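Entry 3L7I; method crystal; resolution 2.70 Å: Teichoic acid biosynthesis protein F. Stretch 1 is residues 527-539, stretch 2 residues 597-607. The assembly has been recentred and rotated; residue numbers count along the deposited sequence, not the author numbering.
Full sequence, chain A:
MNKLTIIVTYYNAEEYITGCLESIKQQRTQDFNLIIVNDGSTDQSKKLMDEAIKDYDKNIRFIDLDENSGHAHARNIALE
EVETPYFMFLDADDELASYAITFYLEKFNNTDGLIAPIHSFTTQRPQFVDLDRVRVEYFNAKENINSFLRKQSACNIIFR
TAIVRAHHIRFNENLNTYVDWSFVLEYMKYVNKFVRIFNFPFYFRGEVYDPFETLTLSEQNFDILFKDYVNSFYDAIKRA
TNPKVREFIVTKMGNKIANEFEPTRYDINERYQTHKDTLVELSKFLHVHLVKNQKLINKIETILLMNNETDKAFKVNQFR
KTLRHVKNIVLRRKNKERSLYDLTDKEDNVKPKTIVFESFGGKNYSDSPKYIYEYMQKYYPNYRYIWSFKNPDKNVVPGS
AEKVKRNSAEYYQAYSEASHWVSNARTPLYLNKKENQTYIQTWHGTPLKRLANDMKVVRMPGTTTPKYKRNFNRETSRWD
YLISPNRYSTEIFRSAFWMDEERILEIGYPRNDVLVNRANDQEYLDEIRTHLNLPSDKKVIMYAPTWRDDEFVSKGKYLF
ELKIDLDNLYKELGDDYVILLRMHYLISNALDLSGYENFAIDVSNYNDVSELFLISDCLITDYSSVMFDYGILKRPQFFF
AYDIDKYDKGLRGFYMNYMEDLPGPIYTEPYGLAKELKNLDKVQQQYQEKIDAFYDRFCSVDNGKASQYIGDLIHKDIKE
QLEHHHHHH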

ATOM      1  N   GLU A 527      37.268  49.840 -16.352  1.00 86.60           N
ATOM      2  CA  GLU A 527      35.915  49.309 -16.515  1.00 86.01           C
ATOM      3  C   GLU A 527      35.221  49.311 -15.159  1.00 82.58           C
ATOM      4  O   GLU A 527      34.182  49.950 -14.964  1.00 82.05           O
ATOM      5  CB  GLU A 527      35.937  47.871 -17.028  1.00 86.61           C
ATOM      6  CG  GLU A 527      36.231  47.685 -18.501  1.00 90.30           C
ATOM      7  CD  GLU A 527      36.319  46.204 -18.891  1.00 90.67           C
ATOM      8  OE1 GLU A 527      35.765  45.353 -18.139  1.00 88.23           O
ATOM      9  OE2 GLU A 527      36.943  45.894 -19.944  1.00 93.57           O
ATOM     10  N   ILE A 528      35.821  48.573 -14.229  1.00 80.51           N
ATOM     11  CA  ILE A 528      35.302  48.405 -12.884  1.00 77.48           C
ATOM     12  C   ILE A 528      34.991  49.757 -12.273  1.00 76.61           C
ATOM     13  O   ILE A 528      33.941  49.943 -11.644  1.00 75.13           O
ATOM     14  CB  ILE A 528      36.326  47.684 -12.017  1.00 75.99           C
ATOM     15  CG1 ILE A 528      36.732  46.371 -12.685  1.00 77.07           C
ATOM     16  CG2 ILE A 528      35.780  47.470 -10.627  1.00 73.20           C
ATOM     17  CD1 ILE A 528      37.845  45.620 -11.962  1.00 76.07           C
ATOM     18  N   ARG A 529      35.895  50.708 -12.478  1.00 77.75           N
ATOM     19  CA  ARG A 529      35.740  52.010 -11.856  1.00 76.98           C
ATOM     20  C   ARG A 529      34.599  52.802 -12.468  1.00 78.06           C
ATOM     21  O   ARG A 529      33.779  53.355 -11.744  1.00 76.54           O
ATOM     22  CB  ARG A 529      37.037  52.814 -11.900  1.00 78.13           C
ATOM     23  CG  ARG A 529      38.071  52.361 -10.902  1.00 76.64           C
ATOM     24  CD  ARG A 529      39.316  53.193 -11.014  1.00 78.21           C
ATOM     25  NE  ARG A 529      39.039  54.607 -10.764  1.00 78.24           N
ATOM     26  CZ  ARG A 529      39.169  55.190  -9.570  1.00 76.40           C
ATOM     27  NH1 ARG A 529      39.571  54.478  -8.510  1.00 74.48           N
ATOM     28  NH2 ARG A 529      38.905  56.485  -9.435  1.00 76.66           N
ATOM     29  N   THR A 530      34.536  52.862 -13.795  1.00 80.88           N
ATOM     30  CA  THR A 530      33.496  53.673 -14.427  1.00 82.32           C
ATOM     31  C   THR A 530      32.137  52.985 -14.354  1.00 81.48           C
ATOM     32  O   THR A 530      31.098  53.650 -14.423  1.00 81.80           O
ATOM     33  CB  THR A 530      33.841  54.123 -15.877  1.00 86.08           C
ATOM     34  OG1 THR A 530      33.941  52.983 -16.725  1.00 87.57           O
ATOM     35  CG2 THR A 530      35.155  54.905 -15.903  1.00 87.18           C
ATOM     36  N   HIS A 531      32.147  51.663 -14.188  1.00 80.55           N
ATOM     37  CA  HIS A 531      30.913  50.932 -13.970  1.00 79.70           C
ATOM     38  C   HIS A 531      30.261  51.368 -12.656  1.00 77.12           C
ATOM     39  O   HIS A 531      29.051  51.579 -12.609  1.00 78.84           O
ATOM     40  CB  HIS A 531      31.161  49.429 -13.982  1.00 79.51           C
ATOM     41  CG  HIS A 531      29.925  48.614 -13.749  1.00 81.78           C
ATOM     42  ND1 HIS A 531      28.909  48.519 -14.678  1.00 86.05           N
ATOM     43  CD2 HIS A 531      29.541  47.861 -12.688  1.00 78.48           C
ATOM     44  CE1 HIS A 531      27.953  47.741 -14.200  1.00 82.20           C
ATOM     45  NE2 HIS A 531      28.311  47.329 -12.997  1.00 77.75           N
ATOM     46  N   LEU A 532      31.064  51.521 -11.601  1.00 75.10           N
ATOM     47  CA  LEU A 532      30.577  52.062 -10.324  1.00 72.88           C
ATOM     48  C   LEU A 532      30.366  53.596 -10.291  1.00 73.29           C
ATOM     49  O   LEU A 532      29.946  54.142  -9.266  1.00 71.64           O
ATOM     50  CB  LEU A 532      31.500  51.647  -9.180  1.00 70.81           C
ATOM     51  CG  LEU A 532      31.603  50.144  -8.906  1.00 70.02           C
ATOM     52  CD1 LEU A 532      32.874  49.798  -8.140  1.00 68.87           C
ATOM     53  CD2 LEU A 532      30.374  49.610  -8.183  1.00 68.83           C
ATOM     54  N   ASN A 533      30.655  54.273 -11.406  1.00 75.66           N
ATOM     55  CA  ASN A 533      30.514  55.731 -11.525  1.00 76.49           C
ATOM     56  C   ASN A 533      31.339  56.517 -10.525  1.00 74.96           C
ATOM     57  O   ASN A 533      30.912  57.545 -10.001  1.00 74.37           O
ATOM     58  CB  ASN A 533      29.051  56.144 -11.449  1.00 76.50           C
ATOM     59  CG  ASN A 533      28.183  55.345 -12.400  1.00 79.87           C
ATOM     60  OD1 ASN A 533      28.216  55.553 -13.623  1.00 83.79           O
ATOM     61  ND2 ASN A 533      27.405  54.406 -11.845  1.00 80.44           N
ATOM     62  N   LEU A 534      32.538  56.021 -10.279  1.00 74.51           N
ATOM     63  CA  LEU A 534      33.427  56.617  -9.306  1.00 73.24           C
ATOM     64  C   LEU A 534      34.153  57.842  -9.873  1.00 75.20           C
ATOM     65  O   LEU A 534      34.675  57.807 -10.988  1.00 77.63           O
ATOM     66  CB  LEU A 534      34.434  55.569  -8.836  1.00 72.30           C
ATOM     67  CG  LEU A 534      33.785  54.368  -8.151  1.00 70.40           C
ATOM     68  CD1 LEU A 534      34.809  53.319  -7.761  1.00 69.76           C
ATOM     69  CD2 LEU A 534      33.055  54.855  -6.936  1.00 68.42           C
ATOM     70  N   PRO A 535      34.166  58.940  -9.106  1.00 85.10           N
ATOM     71  CA  PRO A 535      35.035  60.098  -9.325  1.00 85.54           C
ATOM     72  C   PRO A 535      36.452  59.707  -9.762  1.00 86.08           C
ATOM     73  O   PRO A 535      36.925  58.623  -9.428  1.00 84.88           O
ATOM     74  CB  PRO A 535      35.074  60.739  -7.943  1.00 82.57           C
ATOM     75  CG  PRO A 535      33.705  60.464  -7.395  1.00 81.95           C
ATOM     76  CD  PRO A 535      33.226  59.164  -7.997  1.00 83.30           C
ATOM     77  N   SER A 536      37.127  60.601 -10.478  1.00 88.89           N
ATOM     78  CA  SER A 536      38.376  60.260 -11.158  1.00 90.75           C
ATOM     79  C   SER A 536      39.638  60.537 -10.341  1.00 89.81           C
ATOM     80  O   SER A 536      40.591  59.765 -10.386  1.00 90.50           O
ATOM     81  CB  SER A 536      38.472  60.985 -12.511  1.00 94.70           C
ATOM     82  OG  SER A 536      37.319  60.756 -13.306  1.00 96.57           O
ATOM     83  N   ASP A 537      39.650  61.641  -9.607  1.00119.21           N
ATOM     84  CA  ASP A 537      40.844  62.055  -8.878  1.00119.40           C
ATOM     85  C   ASP A 537      40.970  61.353  -7.531  1.00116.65           C
ATOM     86  O   ASP A 537      42.016  61.405  -6.880  1.00117.40           O
ATOM     87  CB  ASP A 537      40.790  63.559  -8.642  1.00119.99           C
ATOM     88  CG  ASP A 537      39.513  63.988  -7.927  1.00117.40           C
ATOM     89  OD1 ASP A 537      38.406  63.705  -8.455  1.00117.23           O
ATOM     90  OD2 ASP A 537      39.620  64.607  -6.840  1.00116.10           O
ATOM     91  N   LYS A 538      39.891  60.689  -7.125  1.00 76.03           N
ATOM     92  CA  LYS A 538      39.721  60.237  -5.755  1.00 73.28           C
ATOM     93  C   LYS A 538      40.179  58.787  -5.536  1.00 72.51           C
ATOM     94  O   LYS A 538      39.971  57.914  -6.376  1.00 73.13           O
ATOM     95  CB  LYS A 538      38.262  60.487  -5.318  1.00 71.42           C
ATOM     96  CG  LYS A 538      38.047  61.857  -4.611  1.00 70.98           C
ATOM     97  CD  LYS A 538      36.909  62.742  -5.207  1.00 71.55           C
ATOM     98  CE  LYS A 538      36.148  63.585  -4.147  1.00 69.88           C
ATOM     99  NZ  LYS A 538      35.200  62.737  -3.261  1.00 67.49           N
ATOM    100  N   LYS A 539      40.853  58.565  -4.413  1.00 71.40           N
ATOM    101  CA  LYS A 539      41.292  57.239  -4.022  1.00 70.61           C
ATOM    102  C   LYS A 539      40.151  56.500  -3.319  1.00 68.21           C
ATOM    103  O   LYS A 539      39.099  57.075  -3.036  1.00 67.19           O
ATOM    104  CB  LYS A 539      42.536  57.316  -3.137  1.00 70.86           C
ATOM    105  CG  LYS A 539      43.833  57.578  -3.920  1.00 73.62           C
ATOM    106  CD  LYS A 539      45.098  57.264  -3.102  1.00 74.05           C
ATOM    107  CE  LYS A 539      45.367  58.336  -2.032  1.00 73.71           C
ATOM    108  NZ  LYS A 539      46.259  57.845  -0.927  1.00 73.52           N
ATOM    109  N   GLU A 597      26.052  61.287  -1.655  1.00 70.14           N
ATOM    110  CA  GLU A 597      26.230  60.933  -3.061  1.00 70.02           C
ATOM    111  C   GLU A 597      27.641  61.265  -3.559  1.00 69.50           C
ATOM    112  O   GLU A 597      28.156  62.349  -3.301  1.00 70.51           O
ATOM    113  CB  GLU A 597      25.127  61.500  -3.989  1.00 72.30           C
ATOM    114  CG  GLU A 597      24.262  62.636  -3.460  1.00 74.55           C
ATOM    115  CD  GLU A 597      23.156  62.163  -2.516  1.00 74.76           C
ATOM    116  OE1 GLU A 597      21.981  62.603  -2.632  1.00 76.93           O
ATOM    117  OE2 GLU A 597      23.482  61.339  -1.644  1.00 72.94           O
ATOM    118  N   ASN A 598      28.269  60.310  -4.242  1.00 68.16           N
ATOM    119  CA  ASN A 598      29.623  60.506  -4.786  1.00 67.86           C
ATOM    120  C   ASN A 598      30.699  60.423  -3.719  1.00 66.57           C
ATOM    121  O   ASN A 598      31.884  60.619  -4.007  1.00 66.49           O
ATOM    122  CB  ASN A 598      29.745  61.850  -5.509  1.00 70.07           C
ATOM    123  CG  ASN A 598      28.899  61.912  -6.760  1.00 71.62           C
ATOM    124  OD1 ASN A 598      28.843  60.952  -7.532  1.00 71.04           O
ATOM    125  ND2 ASN A 598      28.235  63.046  -6.974  1.00 73.89           N
ATOM    126  N   PHE A 599      30.280  60.167  -2.480  1.00 65.89           N
ATOM    127  CA  PHE A 599      31.245  59.939  -1.416  1.00 64.78           C
ATOM    128  C   PHE A 599      31.212  58.506  -0.934  1.00 62.98           C
ATOM    129  O   PHE A 599      32.210  57.811  -1.016  1.00 61.86           O
ATOM    130  CB  PHE A 599      31.071  60.899  -0.235  1.00 65.84           C
ATOM    131  CG  PHE A 599      31.935  60.531   0.941  1.00 64.89           C
ATOM    132  CD1 PHE A 599      33.299  60.344   0.772  1.00 64.26           C
ATOM    133  CD2 PHE A 599      31.384  60.316   2.188  1.00 64.85           C
ATOM    134  CE1 PHE A 599      34.089  59.979   1.824  1.00 63.63           C
ATOM    135  CE2 PHE A 599      32.170  59.950   3.237  1.00 64.23           C
ATOM    136  CZ  PHE A 599      33.528  59.784   3.061  1.00 63.62           C
ATOM    137  N   ALA A 600      30.062  58.084  -0.413  1.00 62.97           N
ATOM    138  CA  ALA A 600      29.862  56.706   0.033  1.00 61.63           C
ATOM    139  C   ALA A 600      28.891  55.979  -0.891  1.00 61.77           C
ATOM    140  O   ALA A 600      27.711  56.323  -0.968  1.00 62.97           O
ATOM    141  CB  ALA A 600      29.369  56.671   1.473  1.00 61.78           C
ATOM    142  N   ILE A 601      29.409  54.985  -1.602  1.00 60.84           N
ATOM    143  CA  ILE A 601      28.635  54.249  -2.595  1.00 61.21           C
ATOM    144  C   ILE A 601      28.279  52.888  -2.029  1.00 60.40           C
ATOM    145  O   ILE A 601      29.147  52.203  -1.485  1.00 59.23           O
ATOM    146  CB  ILE A 601      29.478  53.964  -3.858  1.00 61.09           C
ATOM    147  CG1 ILE A 601      30.537  55.058  -4.091  1.00 61.39           C
ATOM    148  CG2 ILE A 601      28.588  53.706  -5.048  1.00 62.28           C
ATOM    149  CD1 ILE A 601      29.992  56.455  -4.216  1.00 62.91           C
ATOM    150  N   ASP A 602      27.028  52.471  -2.165  1.00 61.26           N
ATOM    151  CA  ASP A 602      26.652  51.151  -1.675  1.00 60.84           C
ATOM    152  C   ASP A 602      27.010  50.124  -2.713  1.00 60.61           C
ATOM    153  O   ASP A 602      26.593  50.220  -3.868  1.00 61.63           O
ATOM    154  CB  ASP A 602      25.167  51.064  -1.368  1.00 62.20           C
ATOM    155  CG  ASP A 602      24.809  49.776  -0.677  1.00 62.01           C
ATOM    156  OD1 ASP A 602      25.606  48.832  -0.784  1.00 60.99           O
ATOM    157  OD2 ASP A 602      23.749  49.704  -0.021  1.00 63.10           O
ATOM    158  N   VAL A 603      27.786  49.134  -2.309  1.00 59.53           N
ATOM    159  CA  VAL A 603      28.341  48.215  -3.273  1.00 59.43           C
ATOM    160  C   VAL A 603      28.052  46.766  -2.865  1.00 59.41           C
ATOM    161  O   VAL A 603      28.756  45.833  -3.263  1.00 59.16           O
ATOM    162  CB  VAL A 603      29.838  48.497  -3.417  1.00 58.49           C
ATOM    163  CG1 VAL A 603      30.621  47.900  -2.259  1.00 57.39           C
ATOM    164  CG2 VAL A 603      30.353  48.002  -4.738  1.00 58.96           C
ATOM    165  N   SER A 604      26.974  46.594  -2.092  1.00 60.00           N
ATOM    166  CA  SER A 604      26.646  45.331  -1.423  1.00 60.20           C
ATOM    167  C   SER A 604      26.106  44.292  -2.379  1.00 61.38           C
ATOM    168  O   SER A 604      26.189  43.098  -2.111  1.00 61.59           O
ATOM    169  CB  SER A 604      25.595  45.559  -0.342  1.00 60.91           C
ATOM    170  OG  SER A 604      25.995  46.566   0.562  1.00 60.20           O
ATOM    171  N   ASN A 605      25.544  44.747  -3.488  1.00 62.42           N
ATOM    172  CA  ASN A 605      25.025  43.836  -4.492  1.00 63.90           C
ATOM    173  C   ASN A 605      25.982  43.502  -5.626  1.00 63.84           C
ATOM    174  O   ASN A 605      25.663  42.679  -6.475  1.00 65.25           O
ATOM    175  CB  ASN A 605      23.720  44.375  -5.061  1.00 65.68           C
ATOM    176  CG  ASN A 605      22.624  44.400  -4.032  1.00 66.41           C
ATOM    177  OD1 ASN A 605      22.445  43.432  -3.269  1.00 66.62           O
ATOM    178  ND2 ASN A 605      21.882  45.510  -3.985  1.00 67.13           N
ATOM    179  N   TYR A 606      27.151  44.127  -5.645  1.00 62.50           N
ATOM    180  CA  TYR A 606      28.065  43.973  -6.772  1.00 62.73           C
ATOM    181  C   TYR A 606      28.420  42.496  -6.986  1.00 63.25           C
ATOM    182  O   TYR A 606      28.754  41.807  -6.036  1.00 62.48           O
ATOM    183  CB  TYR A 606      29.311  44.827  -6.533  1.00 61.32           C
ATOM    184  CG  TYR A 606      30.207  44.974  -7.732  1.00 61.86           C
ATOM    185  CD1 TYR A 606      31.376  44.228  -7.850  1.00 61.55           C
ATOM    186  CD2 TYR A 606      29.884  45.861  -8.748  1.00 62.98           C
ATOM    187  CE1 TYR A 606      32.199  44.361  -8.957  1.00 62.37           C
ATOM    188  CE2 TYR A 606      30.692  45.999  -9.863  1.00 63.81           C
ATOM    189  CZ  TYR A 606      31.848  45.249  -9.964  1.00 63.51           C
ATOM    190  OH  TYR A 606      32.641  45.397 -11.079  1.00 64.64           O
ATOM    191  N   ASN A 607      28.322  41.997  -8.217  1.00 91.05           N
ATOM    192  CA  ASN A 607      28.496  40.559  -8.477  1.00 90.80           C
ATOM    193  C   ASN A 607      29.815  40.013  -7.951  1.00 88.65           C
ATOM    194  O   ASN A 607      29.878  38.920  -7.400  1.00 88.03           O
ATOM    195  CB  ASN A 607      28.422  40.260  -9.976  1.00 93.41           C
ATOM    196  CG  ASN A 607      27.333  41.060 -10.688  1.00 96.21           C
ATOM    197  OD1 ASN A 607      26.487  41.694 -10.045  1.00 96.44           O
ATOM    198  ND2 ASN A 607      27.347  41.029 -12.028  1.00 99.06           N
TER

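Stretch 1 carries the last turn of a helix and the loop that follows it. Stretch 2 is a short strand, residues 600-602, with a loop before it and a turn after it. The two segments belong to one chain but lie at least 60 residues apart in sequence wherever they touch. Their backbones stay well separated. The CA atoms of Leu532 and Ile601 are 8.3 Å apart, and those of Leu534 and Asn598 are 7.1 Å apart. Side chains make most of the contacts between them, and no hydrogen bond crosses the gap. Together the two sides bury 398 Å², so this is a modest contact held mainly by fit.

The helix ends in a Schellman motif. Asn533 takes a positive phi of 59° and leaves the helical path. Leu534 N bonds back to Arg529 O at 3.3 Å, and a weak bond joins Asn533 N to Thr530 O at 3.1 Å. This turn sets Leu532 before the bend and Leu534 after it, and both meet stretch 2.

Leu532 is the main bump of stretch 1. Its CA-to-CB bond points toward stretch 2, and its CD2 methyl enters a hollow between Val603 and Tyr606. Leu532 CD2 lies 3.8 Å from Val603 CG2 and 3.8 Å from Tyr606 CD2. These are van der Waals distances, as expected for apolar groups that shed water together. The methyl meets the tyrosine ring obliquely.

The hollow is shaped by a type I beta turn from Val603 to Tyr606. A weak bond from Tyr606 N to Val603 O, 3.3 Å, spans it. Just before the turn, Asp602 OD1 accepts from Ser604 OG at 2.7 Å and from Ser604 N at 2.9 Å. The turn thus brings Val603 and Tyr606 to the same methyl.

Tyr606 has the largest covered area of any residue here. Its ring extends along the helix end and passes two more side chains. His531 CD2 approaches Tyr606 CE2 at 3.6 Å. The two rings meet rim to rim, with centroids 6.0 Å apart and planes at 57°, so neither lies over the other's face. Farther along, Tyr606 OH sits 3.8 Å from Ile528 CG2. This is a packing contact; the hydroxyl finds its hydrogen bond elsewhere in the structure.

Beyond the bend, Leu534 meets the strand. Its CA-to-CB bond runs sideways, but the side-chain end comes nearer, and Leu534 CD2 reaches Ile601 CG1 at 3.8 Å. The CA-to-CB bond of Ile601 points toward stretch 1. Ile601 CG2 also lies 4.5 Å from Leu532 O, so it only skirts that carbonyl.

The far end of the contact is more polar. The CA-to-CB bond of Pro535 points toward stretch 2, and Pro535 CG lies 3.8 Å from Asn598 O. Lys538 NZ lies 4.0 Å from Asn598 O, while its hydrogen bonding is satisfied elsewhere in the structure.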